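Local coordinates for protein glutathione transferase (PDB 3UBK) that probably transfers glutathione to electrophilic substrates as a glutathione transferase, and binds glutathione, at residues A[92-103]-A[152-162]. Residues are numbered along the deposited sequence; the frame is centred on the assembly and turned at random.
Sequences VREISTIIETYL and TLADCSGFAHL
Ile99 fits as a knob into the hole formed by Ser157, Gly158, His161 and Leu162. Its two branches divide the hole between them: CG2, anti to the backbone N, packs 3.5 Å from His161 CB, while CD1 lies 3.6 Å from Gly158 CA, resting directly on bare helix backbone. One turn earlier the helices are at their closest, with the CA atoms of Ser96 and Ala154 only 4.9 Å apart, an approach consistent with their small side chains, and Ile95 CG2 packs on Ala154 CB. Beside this close approach, Ser96 OG lies 2.7 Å from Ser157 OG in one of the two conformers of Ser157, a hydrogen bond in which either could be the donor. A second polar link runs from His161 NE2 to Glu100 OE2 (2.9 Å, 163° at the hydrogen). OE2 lies near the imidazole plane; the N-H comes to its anti side, tilted out of the carboxylate plane, with carboxylate and ring 77° apart. Lys17 forms a salt bridge to the same oxygen, and Asn13 hydrogen-bonds to His161 ND1, so the ring is held at both nitrogens. At the N-terminal end, Val92 meets Thr152 tip to tip, its CG2 3.6 Å from OG1 of this N-cap residue, which forms a capping box with Asp155. The helices run nearly parallel, crossing at 18° with axes 8.4 Å apart, in the helical C-terminal domain of the GST fold. Glu100 lies close to Ser64, a glutathione-binding residue. Helix 119-139 packs against Ile95 and Leu103, helix 13-25 of the thioredoxin-like domain touches Glu100 and Ser157, and helix 185-193 reaches Leu162.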
loop_
_atom_site.group_PDB
_atom_site.type_symbol
_atom_site.label_atom_id
_atom_site.label_comp_id
_atom_site.label_asym_id
_atom_site.label_seq_id
_atom_site.Cartn_x
_atom_site.Cartn_y
_atom_site.Cartn_z
ATOM N N VAL A 92 -3.422 4.498 -12.205
ATOM C CA VAL A 92 -3.391 5.438 -11.086
ATOM C C VAL A 92 -2.905 4.765 -9.798
ATOM O O VAL A 92 -2.054 5.303 -9.070
ATOM C CB VAL A 92 -4.783 6.107 -10.877
ATOM C CG1 VAL A 92 -4.865 6.693 -9.502
ATOM C CG2 VAL A 92 -5.013 7.187 -11.940
ATOM N N ARG A 93 -3.428 3.575 -9.500
ATOM C CA ARG A 93 -2.972 2.858 -8.306
ATOM C C ARG A 93 -1.497 2.421 -8.399
ATOM O O ARG A 93 -0.759 2.501 -7.422
ATOM C CB ARG A 93 -3.882 1.655 -8.004
ATOM C CG ARG A 93 -5.315 2.086 -7.619
ATOM C CD ARG A 93 -6.166 0.892 -7.202
ATOM N NE ARG A 93 -7.451 1.294 -6.619
ATOM C CZ ARG A 93 -8.621 1.175 -7.242
ATOM N NH1 ARG A 93 -8.678 0.643 -8.459
ATOM N NH2 ARG A 93 -9.742 1.561 -6.638
ATOM N N GLU A 94 -1.078 1.960 -9.568
ATOM C CA GLU A 94 0.332 1.592 -9.775
ATOM C C GLU A 94 1.265 2.773 -9.485
ATOM O O GLU A 94 2.237 2.656 -8.730
ATOM C CB GLU A 94 0.535 1.096 -11.206
ATOM C CG GLU A 94 -0.035 -0.303 -11.462
ATOM C CD GLU A 94 -0.157 -0.628 -12.942
ATOM O OE1 GLU A 94 -0.233 0.309 -13.758
ATOM O OE2 GLU A 94 -0.186 -1.828 -13.289
ATOM N N ILE A 95 0.955 3.924 -10.071
ATOM C CA ILE A 95 1.799 5.101 -9.873
ATOM C C ILE A 95 1.918 5.453 -8.399
ATOM O O ILE A 95 3.023 5.683 -7.874
ATOM C CB ILE A 95 1.255 6.316 -10.648
ATOM C CG1 ILE A 95 1.376 6.059 -12.148
ATOM C CG2 ILE A 95 1.986 7.589 -10.194
ATOM C CD1 ILE A 95 0.552 6.987 -13.004
ATOM N N SER A 96 0.782 5.493 -7.717
ATOM C CA SER A 96 0.782 5.830 -6.293
ATOM C C SER A 96 1.574 4.844 -5.449
ATOM O O SER A 96 2.285 5.239 -4.524
ATOM C CB SER A 96 -0.652 5.936 -5.763
ATOM O OG SER A 96 -0.637 6.066 -4.352
ATOM N N THR A 97 1.439 3.552 -5.751
ATOM C CA THR A 97 2.203 2.527 -5.043
ATOM C C THR A 97 3.703 2.676 -5.252
ATOM O O THR A 97 4.479 2.611 -4.296
ATOM C CB THR A 97 1.754 1.108 -5.453
ATOM O OG1 THR A 97 0.404 0.907 -5.019
ATOM C CG2 THR A 97 2.635 0.054 -4.810
ATOM N N ILE A 98 4.117 2.877 -6.497
ATOM C CA ILE A 98 5.536 3.063 -6.778
ATOM C C ILE A 98 6.089 4.242 -5.988
ATOM O O ILE A 98 7.140 4.137 -5.348
ATOM C CB ILE A 98 5.801 3.290 -8.275
ATOM C CG1 ILE A 98 5.536 2.007 -9.063
ATOM C CG2 ILE A 98 7.241 3.778 -8.494
ATOM C CD1 ILE A 98 5.306 2.256 -10.556
ATOM N N ILE A 99 5.382 5.369 -6.026
ATOM C CA ILE A 99 5.837 6.546 -5.291
ATOM C C ILE A 99 5.958 6.295 -3.797
ATOM O O ILE A 99 6.953 6.676 -3.175
ATOM C CB ILE A 99 4.941 7.780 -5.529
ATOM C CG1 ILE A 99 5.104 8.261 -6.968
ATOM C CG2 ILE A 99 5.297 8.875 -4.516
ATOM C CD1 ILE A 99 4.021 9.217 -7.442
ATOM N N GLU A 100 4.968 5.639 -3.206
ATOM C CA GLU A 100 4.990 5.435 -1.761
ATOM C C GLU A 100 5.911 4.315 -1.301
ATOM O O GLU A 100 6.666 4.474 -0.335
ATOM C CB GLU A 100 3.581 5.156 -1.226
ATOM C CG GLU A 100 2.742 6.381 -1.080
ATOM C CD GLU A 100 1.461 6.107 -0.348
ATOM O OE1 GLU A 100 1.152 4.931 -0.069
ATOM O OE2 GLU A 100 0.753 7.075 -0.052
ATOM N N THR A 101 5.828 3.172 -1.973
ATOM C CA THR A 101 6.504 1.965 -1.497
ATOM C C THR A 101 7.951 1.865 -1.949
ATOM O O THR A 101 8.809 1.418 -1.196
ATOM C CB THR A 101 5.735 0.685 -1.899
ATOM O OG1 THR A 101 4.386 0.793 -1.430
ATOM C CG2 THR A 101 6.369 -0.551 -1.265
ATOM N N TYR A 102 8.234 2.286 -3.162
ATOM C CA TYR A 102 9.550 2.138 -3.717
ATOM C C TYR A 102 10.355 3.426 -3.748
ATOM O O TYR A 102 11.514 3.405 -4.057
ATOM C CB TYR A 102 9.457 1.546 -5.111
ATOM C CG TYR A 102 8.573 0.346 -5.194
ATOM C CD1 TYR A 102 8.704 -0.688 -4.324
ATOM C CD2 TYR A 102 7.615 0.250 -6.153
ATOM C CE1 TYR A 102 7.907 -1.768 -4.406
ATOM C CE2 TYR A 102 6.825 -0.814 -6.242
ATOM C CZ TYR A 102 6.957 -1.817 -5.364
ATOM O OH TYR A 102 6.139 -2.886 -5.465
ATOM N N LEU A 103 9.734 4.546 -3.442
ATOM C CA LEU A 103 10.463 5.810 -3.368
ATOM C C LEU A 103 10.521 6.377 -1.959
ATOM O O LEU A 103 11.602 6.709 -1.469
ATOM C CB LEU A 103 9.900 6.845 -4.338
ATOM C CG LEU A 103 10.106 6.563 -5.825
ATOM C CD1 LEU A 103 9.539 7.702 -6.639
ATOM C CD2 LEU A 103 11.589 6.350 -6.154
ATOM N N THR A 152 -5.898 12.990 -10.104
ATOM C CA THR A 152 -6.312 11.680 -9.581
ATOM C C THR A 152 -5.637 11.414 -8.268
ATOM O O THR A 152 -4.862 12.238 -7.782
ATOM C CB THR A 152 -5.904 10.515 -10.499
ATOM O OG1 THR A 152 -4.472 10.428 -10.533
ATOM C CG2 THR A 152 -6.448 10.708 -11.903
ATOM N N LEU A 153 -5.902 10.236 -7.709
ATOM C CA LEU A 153 -5.213 9.775 -6.502
ATOM C C LEU A 153 -3.690 9.872 -6.663
ATOM O O LEU A 153 -2.956 10.148 -5.707
ATOM C CB LEU A 153 -5.572 8.295 -6.245
ATOM C CG LEU A 153 -4.702 7.634 -5.162
ATOM C CD1 LEU A 153 -5.070 8.215 -3.792
ATOM C CD2 LEU A 153 -4.840 6.102 -5.152
ATOM N N ALA A 154 -3.203 9.584 -7.857
ATOM C CA ALA A 154 -1.756 9.587 -8.051
ATOM C C ALA A 154 -1.145 10.991 -7.849
ATOM O O ALA A 154 0.034 11.113 -7.520
ATOM C CB ALA A 154 -1.398 9.022 -9.420
ATOM N N ASP A 155 -1.946 12.044 -8.028
ATOM C CA ASP A 155 -1.447 13.406 -7.772
ATOM C C ASP A 155 -1.375 13.696 -6.284
ATOM O O ASP A 155 -0.533 14.461 -5.841
ATOM C CB ASP A 155 -2.299 14.462 -8.492
ATOM C CG ASP A 155 -2.197 14.345 -9.994
ATOM O OD1 ASP A 155 -1.143 14.730 -10.539
ATOM O OD2 ASP A 155 -3.159 13.868 -10.633
ATOM N N CYS A 156 -2.271 13.096 -5.507
ATOM C CA CYS A 156 -2.199 13.245 -4.056
ATOM C C CYS A 156 -0.901 12.622 -3.552
ATOM O O CYS A 156 -0.151 13.228 -2.784
ATOM C CB CYS A 156 -3.390 12.566 -3.393
ATOM S SG CYS A 156 -5.008 13.199 -3.955
ATOM N N SER A 157 -0.636 11.394 -3.969
ATOM C CA SER A 157 0.597 10.720 -3.590
ATOM C C SER A 157 1.810 11.414 -4.210
ATOM O O SER A 157 2.806 11.672 -3.545
ATOM C CB SER A 157 0.546 9.251 -4.011
ATOM O OG SER A 157 -0.395 8.548 -3.225
ATOM N N GLY A 158 1.710 11.733 -5.496
ATOM C CA GLY A 158 2.824 12.375 -6.189
ATOM C C GLY A 158 3.249 13.701 -5.567
ATOM O O GLY A 158 4.420 13.887 -5.204
ATOM N N PHE A 159 2.305 14.630 -5.430
ATOM C CA PHE A 159 2.656 15.955 -4.941
ATOM C C PHE A 159 3.066 15.915 -3.476
ATOM O O PHE A 159 4.017 16.580 -3.066
ATOM C CB PHE A 159 1.508 16.955 -5.148
ATOM C CG PHE A 159 1.903 18.385 -4.877
ATOM C CD1 PHE A 159 2.526 19.142 -5.857
ATOM C CD2 PHE A 159 1.648 18.967 -3.647
ATOM C CE1 PHE A 159 2.897 20.454 -5.616
ATOM C CE2 PHE A 159 2.019 20.281 -3.392
ATOM C CZ PHE A 159 2.642 21.025 -4.372
ATOM N N ALA A 160 2.339 15.135 -2.680
ATOM C CA ALA A 160 2.643 15.003 -1.268
ATOM C C ALA A 160 4.034 14.386 -1.014
ATOM O O ALA A 160 4.811 14.912 -0.224
ATOM C CB ALA A 160 1.567 14.182 -0.585
ATOM N N HIS A 161 4.347 13.282 -1.687
ATOM C CA HIS A 161 5.584 12.542 -1.400
ATOM C C HIS A 161 6.808 13.078 -2.148
ATOM O O HIS A 161 7.890 13.202 -1.583
ATOM C CB HIS A 161 5.414 11.054 -1.729
ATOM C CG HIS A 161 4.422 10.350 -0.860
ATOM N ND1 HIS A 161 4.477 10.390 0.518
ATOM C CD2 HIS A 161 3.361 9.565 -1.171
ATOM C CE1 HIS A 161 3.483 9.676 1.017
ATOM N NE2 HIS A 161 2.796 9.157 0.013
ATOM N N LEU A 162 6.634 13.401 -3.417
ATOM C CA LEU A 162 7.765 13.804 -4.236
ATOM C C LEU A 162 8.286 15.183 -3.867
ATOM O O LEU A 162 9.468 15.462 -4.016
ATOM C CB LEU A 162 7.402 13.754 -5.718
ATOM C CG LEU A 162 7.088 12.355 -6.252
ATOM C CD1 LEU A 162 6.740 12.436 -7.727
ATOM C CD2 LEU A 162 8.235 11.359 -6.013
#